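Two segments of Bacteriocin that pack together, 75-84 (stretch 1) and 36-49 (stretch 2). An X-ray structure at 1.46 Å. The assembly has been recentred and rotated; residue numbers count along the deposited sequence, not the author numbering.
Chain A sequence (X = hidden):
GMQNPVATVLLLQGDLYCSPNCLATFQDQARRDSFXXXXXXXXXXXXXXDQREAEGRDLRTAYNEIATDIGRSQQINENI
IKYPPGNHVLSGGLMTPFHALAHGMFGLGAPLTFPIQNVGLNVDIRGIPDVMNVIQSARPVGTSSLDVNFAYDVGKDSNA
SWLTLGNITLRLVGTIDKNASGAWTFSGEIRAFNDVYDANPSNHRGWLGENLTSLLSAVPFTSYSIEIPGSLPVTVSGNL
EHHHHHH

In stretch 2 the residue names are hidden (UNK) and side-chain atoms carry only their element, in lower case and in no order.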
# COMPACT_ATOMS: atom_id res chain seq x y z
N GLN A 75 12.70 5.36 -28.42
CA GLN A 75 13.73 5.59 -27.43
C GLN A 75 13.76 4.45 -26.37
O GLN A 75 12.79 3.69 -26.23
CB GLN A 75 13.46 6.88 -26.74
CG GLN A 75 13.74 8.20 -27.61
CD GLN A 75 13.78 9.48 -26.91
OE1 GLN A 75 13.01 9.67 -26.03
NE2 GLN A 75 14.86 10.24 -27.08
N ILE A 76 14.91 4.35 -25.69
CA ILE A 76 15.16 3.32 -24.71
C ILE A 76 15.68 3.85 -23.36
O ILE A 76 16.08 3.10 -22.52
CB ILE A 76 16.08 2.20 -25.22
CG1 ILE A 76 17.46 2.78 -25.63
CG2 ILE A 76 15.44 1.39 -26.39
CD1 ILE A 76 18.53 1.73 -25.92
N ASN A 77 15.58 5.15 -23.17
CA ASN A 77 16.09 5.72 -21.93
C ASN A 77 15.12 5.60 -20.77
O ASN A 77 13.97 5.24 -20.94
CB ASN A 77 16.47 7.21 -22.10
CG ASN A 77 15.26 8.06 -22.43
OD1 ASN A 77 14.48 8.43 -21.56
ND2 ASN A 77 15.13 8.43 -23.72
N GLU A 78 15.58 5.92 -19.57
CA GLU A 78 14.75 5.72 -18.35
C GLU A 78 13.50 6.60 -18.23
O GLU A 78 12.61 6.29 -17.43
CB GLU A 78 15.56 5.82 -17.05
CG GLU A 78 16.13 7.20 -16.87
CD GLU A 78 17.25 7.25 -15.81
OE1 GLU A 78 18.46 7.23 -16.14
OE2 GLU A 78 16.89 7.26 -14.63
N ASN A 79 13.43 7.67 -19.04
CA ASN A 79 12.31 8.59 -19.09
C ASN A 79 11.26 8.28 -20.15
O ASN A 79 10.35 9.08 -20.34
CB ASN A 79 12.83 10.03 -19.22
CG ASN A 79 13.67 10.40 -18.08
OD1 ASN A 79 14.76 10.96 -18.22
ND2 ASN A 79 13.22 10.02 -16.93
N ILE A 80 11.31 7.08 -20.73
CA ILE A 80 10.25 6.70 -21.66
C ILE A 80 8.92 6.41 -20.98
O ILE A 80 7.91 6.29 -21.64
CB ILE A 80 10.64 5.51 -22.57
CG1 ILE A 80 11.00 4.24 -21.76
CG2 ILE A 80 11.79 5.93 -23.49
CD1 ILE A 80 11.55 3.10 -22.58
N ILE A 81 8.96 6.33 -19.66
CA ILE A 81 7.79 6.41 -18.85
C ILE A 81 8.19 7.38 -17.74
O ILE A 81 9.28 7.26 -17.12
CB ILE A 81 7.32 5.09 -18.29
CG1 ILE A 81 6.13 5.27 -17.32
CG2 ILE A 81 8.50 4.34 -17.59
CD1 ILE A 81 5.44 3.98 -16.99
N LYS A 82 7.32 8.38 -17.49
CA LYS A 82 7.51 9.39 -16.43
C LYS A 82 6.62 9.11 -15.25
O LYS A 82 5.52 8.72 -15.41
CB LYS A 82 7.30 10.79 -17.00
CG LYS A 82 8.47 11.18 -17.93
CD LYS A 82 8.25 12.48 -18.66
CE LYS A 82 9.49 12.83 -19.48
NZ LYS A 82 9.19 13.67 -20.68
N TYR A 83 7.15 9.33 -14.06
CA TYR A 83 6.39 9.20 -12.83
C TYR A 83 5.55 10.46 -12.75
O TYR A 83 6.08 11.54 -12.53
CB TYR A 83 7.34 9.01 -11.65
CG TYR A 83 6.59 8.58 -10.39
CD1 TYR A 83 6.25 7.24 -10.23
CD2 TYR A 83 6.19 9.48 -9.45
CE1 TYR A 83 5.56 6.81 -9.11
CE2 TYR A 83 5.49 9.05 -8.30
CZ TYR A 83 5.18 7.71 -8.16
OH TYR A 83 4.43 7.28 -7.07
N PRO A 84 4.23 10.33 -12.82
CA PRO A 84 3.37 11.51 -12.98
C PRO A 84 3.32 12.44 -11.78
O PRO A 84 3.69 12.04 -10.64
CB PRO A 84 2.00 10.89 -13.25
CG PRO A 84 2.02 9.55 -12.59
CD PRO A 84 3.46 9.13 -12.43
N UNK A 36 19.46 -0.43 -13.27
CA UNK A 36 19.57 0.37 -14.46
C UNK A 36 18.26 0.71 -15.15
O UNK A 36 17.20 0.74 -14.50
N UNK A 37 18.35 0.98 -16.46
CA UNK A 37 17.16 1.44 -17.22
C UNK A 37 16.00 0.45 -17.17
O UNK A 37 14.89 0.87 -16.84
c UNK A 37 19.08 3.21 -20.10
c UNK A 37 16.23 1.99 -19.55
c UNK A 37 17.49 1.78 -18.70
c UNK A 37 18.43 2.99 -18.72
N UNK A 38 16.24 -0.82 -17.51
CA UNK A 38 15.16 -1.75 -17.50
C UNK A 38 14.49 -1.88 -16.13
O UNK A 38 13.27 -1.94 -16.04
o UNK A 38 13.57 -3.68 -20.01
c UNK A 38 14.79 -3.74 -20.30
n UNK A 38 15.25 -4.38 -21.35
c UNK A 38 15.90 -3.12 -19.43
c UNK A 38 15.59 -3.11 -17.98
N UNK A 39 15.30 -1.91 -15.08
CA UNK A 39 14.78 -1.93 -13.73
C UNK A 39 13.94 -0.72 -13.34
O UNK A 39 12.84 -0.83 -12.71
c UNK A 39 15.90 -2.10 -12.69
o UNK A 39 16.57 -3.29 -12.80
N UNK A 40 14.41 0.46 -13.75
CA UNK A 40 13.73 1.73 -13.40
C UNK A 40 12.45 1.81 -14.17
O UNK A 40 11.40 2.21 -13.65
c UNK A 40 18.01 4.19 -12.26
c UNK A 40 16.66 4.21 -12.94
c UNK A 40 15.79 3.02 -12.60
c UNK A 40 14.64 2.91 -13.63
n UNK A 40 18.99 5.14 -12.86
N UNK A 41 12.53 1.42 -15.43
CA UNK A 41 11.31 1.47 -16.28
C UNK A 41 10.25 0.41 -15.76
O UNK A 41 9.04 0.73 -15.67
c UNK A 41 10.28 1.08 -18.60
c UNK A 41 12.42 2.40 -18.30
c UNK A 41 11.59 1.24 -17.78
N UNK A 42 10.70 -0.80 -15.38
CA UNK A 42 9.81 -1.77 -14.74
C UNK A 42 9.15 -1.17 -13.49
O UNK A 42 7.94 -1.22 -13.32
c UNK A 42 10.51 -3.13 -14.46
N UNK A 43 9.96 -0.55 -12.61
CA UNK A 43 9.43 -0.06 -11.35
C UNK A 43 8.37 1.03 -11.59
O UNK A 43 7.31 1.05 -10.97
c UNK A 43 9.41 -0.09 -8.29
c UNK A 43 11.40 1.40 -8.33
c UNK A 43 10.16 0.95 -9.12
c UNK A 43 10.59 0.45 -10.49
N UNK A 44 8.67 1.95 -12.52
CA UNK A 44 7.70 2.94 -12.89
C UNK A 44 6.41 2.40 -13.53
O UNK A 44 5.32 2.93 -13.33
c UNK A 44 8.36 4.07 -13.71
c UNK A 44 9.29 4.99 -12.94
c UNK A 44 10.96 5.87 -14.54
c UNK A 44 9.82 6.23 -13.68
n UNK A 44 11.44 7.13 -15.23
N UNK A 45 6.56 1.32 -14.29
CA UNK A 45 5.42 0.66 -14.89
C UNK A 45 4.57 0.03 -13.76
O UNK A 45 3.33 0.07 -13.85
c UNK A 45 4.64 -1.23 -16.54
c UNK A 45 5.85 -0.38 -15.94
o UNK A 45 6.60 0.29 -16.95
N UNK A 46 5.24 -0.62 -12.77
CA UNK A 46 4.48 -1.17 -11.66
C UNK A 46 3.65 -0.06 -10.99
O UNK A 46 2.49 -0.30 -10.58
c UNK A 46 6.02 -3.70 -12.19
c UNK A 46 6.91 -4.64 -12.58
c UNK A 46 5.36 -1.82 -10.59
c UNK A 46 8.24 -4.25 -10.65
c UNK A 46 6.26 -2.94 -11.04
c UNK A 46 7.37 -3.21 -10.31
c UNK A 46 8.00 -4.95 -11.82
N UNK A 47 4.30 1.10 -10.76
CA UNK A 47 3.54 2.13 -10.10
C UNK A 47 2.36 2.62 -10.93
O UNK A 47 1.29 2.91 -10.41
c UNK A 47 4.48 3.26 -9.86
N UNK A 48 2.59 2.76 -12.24
CA UNK A 48 1.51 3.15 -13.13
C UNK A 48 0.36 2.11 -13.16
O UNK A 48 -0.84 2.49 -13.26
c UNK A 48 2.05 3.41 -14.54
N UNK A 49 0.75 0.82 -13.19
CA UNK A 49 -0.24 -0.21 -13.29
C UNK A 49 -1.07 -0.25 -11.97
O UNK A 49 -2.28 -0.43 -11.96
c UNK A 49 0.46 -1.55 -13.55
O HOH W 1 19.94 4.31 -15.50
O HOH W 2 18.37 8.54 -13.05
O HOH W 3 10.13 9.92 -13.90

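Position 36 has no side-chain atom, so it is glycine; Gly36 sits at the N-cap, just ahead of the helix. At 37 four carbons fork at the first, one arm two carbons long; the short arm's carbon lies 3.2 Å from the backbone O of Ile76. This is Ile37, and CA of Ile37 is 5.0 Å from CA of Glu78, where the two stretches come close.

Position 38 has three carbons, the third bearing one oxygen and one nitrogen: an amide, and by length Gln38, whose CB points away from stretch 1. Position 39, one carbon then one oxygen and out of reach, is Ser39. At 40 four carbons run in a row to a nitrogen, which lies 3.5 Å from OE2 of Glu78. This is Lys40, and the pair is a salt bridge with a weak hydrogen bond; two waters also link NZ of Lys40 to the carboxylate, each through one weak hydrogen bond, the first at OE1 of Glu78 and the second at NZ of Lys40.

Position 41 shows one carbon carrying two more; one of these lies 3.8 Å from CG2 of Ile81, the other 4.2 Å from CG1 of Ile80. This is Val41. The lone carbon at 42, pointing away, makes Ala42. Position 43, four carbons forked at the second and without contact, is Leu43.

Position 44 repeats the unbranched four carbons and nitrogen, but its chain is bent at chi3 (m); the terminal nitrogen lies 2.6 Å from the backbone O of Glu78 and 2.9 Å from O of Ile81. This is Lys44, whose NZ donates to both; a water accepts a weak hydrogen bond from NZ of Lys44 and another hydrogen bond from N of Tyr83. Position 45 has one carbon carrying an oxygen and a carbon, and the oxygen lies 3.9 Å from CD1 of Ile81: Thr45. OG1 of Thr45 donates to O of Val41 at 2.8 Å, a bond inside the helix.

Position 46, a carbon and a six-carbon ring with no oxygen, makes no contact with stretch 1; it is Phe46, whose CB points sideways. At 47 a single carbon, CB, lies 3.8 Å from CE1 of Tyr83, at the ring edge: Ala47. At 48 the lone CB is 4.2 Å from CD1 of Ile81: Ala48. At 49 it is out of reach: Ala49.

The rule is a regular helix reading an irregular strip. Stretch 1 has no regular helix or strand, and a buried lysine binds two of its carbonyls. Ile81 points toward the helix and fits among Val41, Thr45 and Ala48, while CB of Ala47 lies against the edge of the Tyr83 ring. Polar anchoring and apolar packing thus share one helical face, with the weaker, watered salt bridge beside them.

Stretch 2, residues 36-49: GIQSKVALKTFAAA
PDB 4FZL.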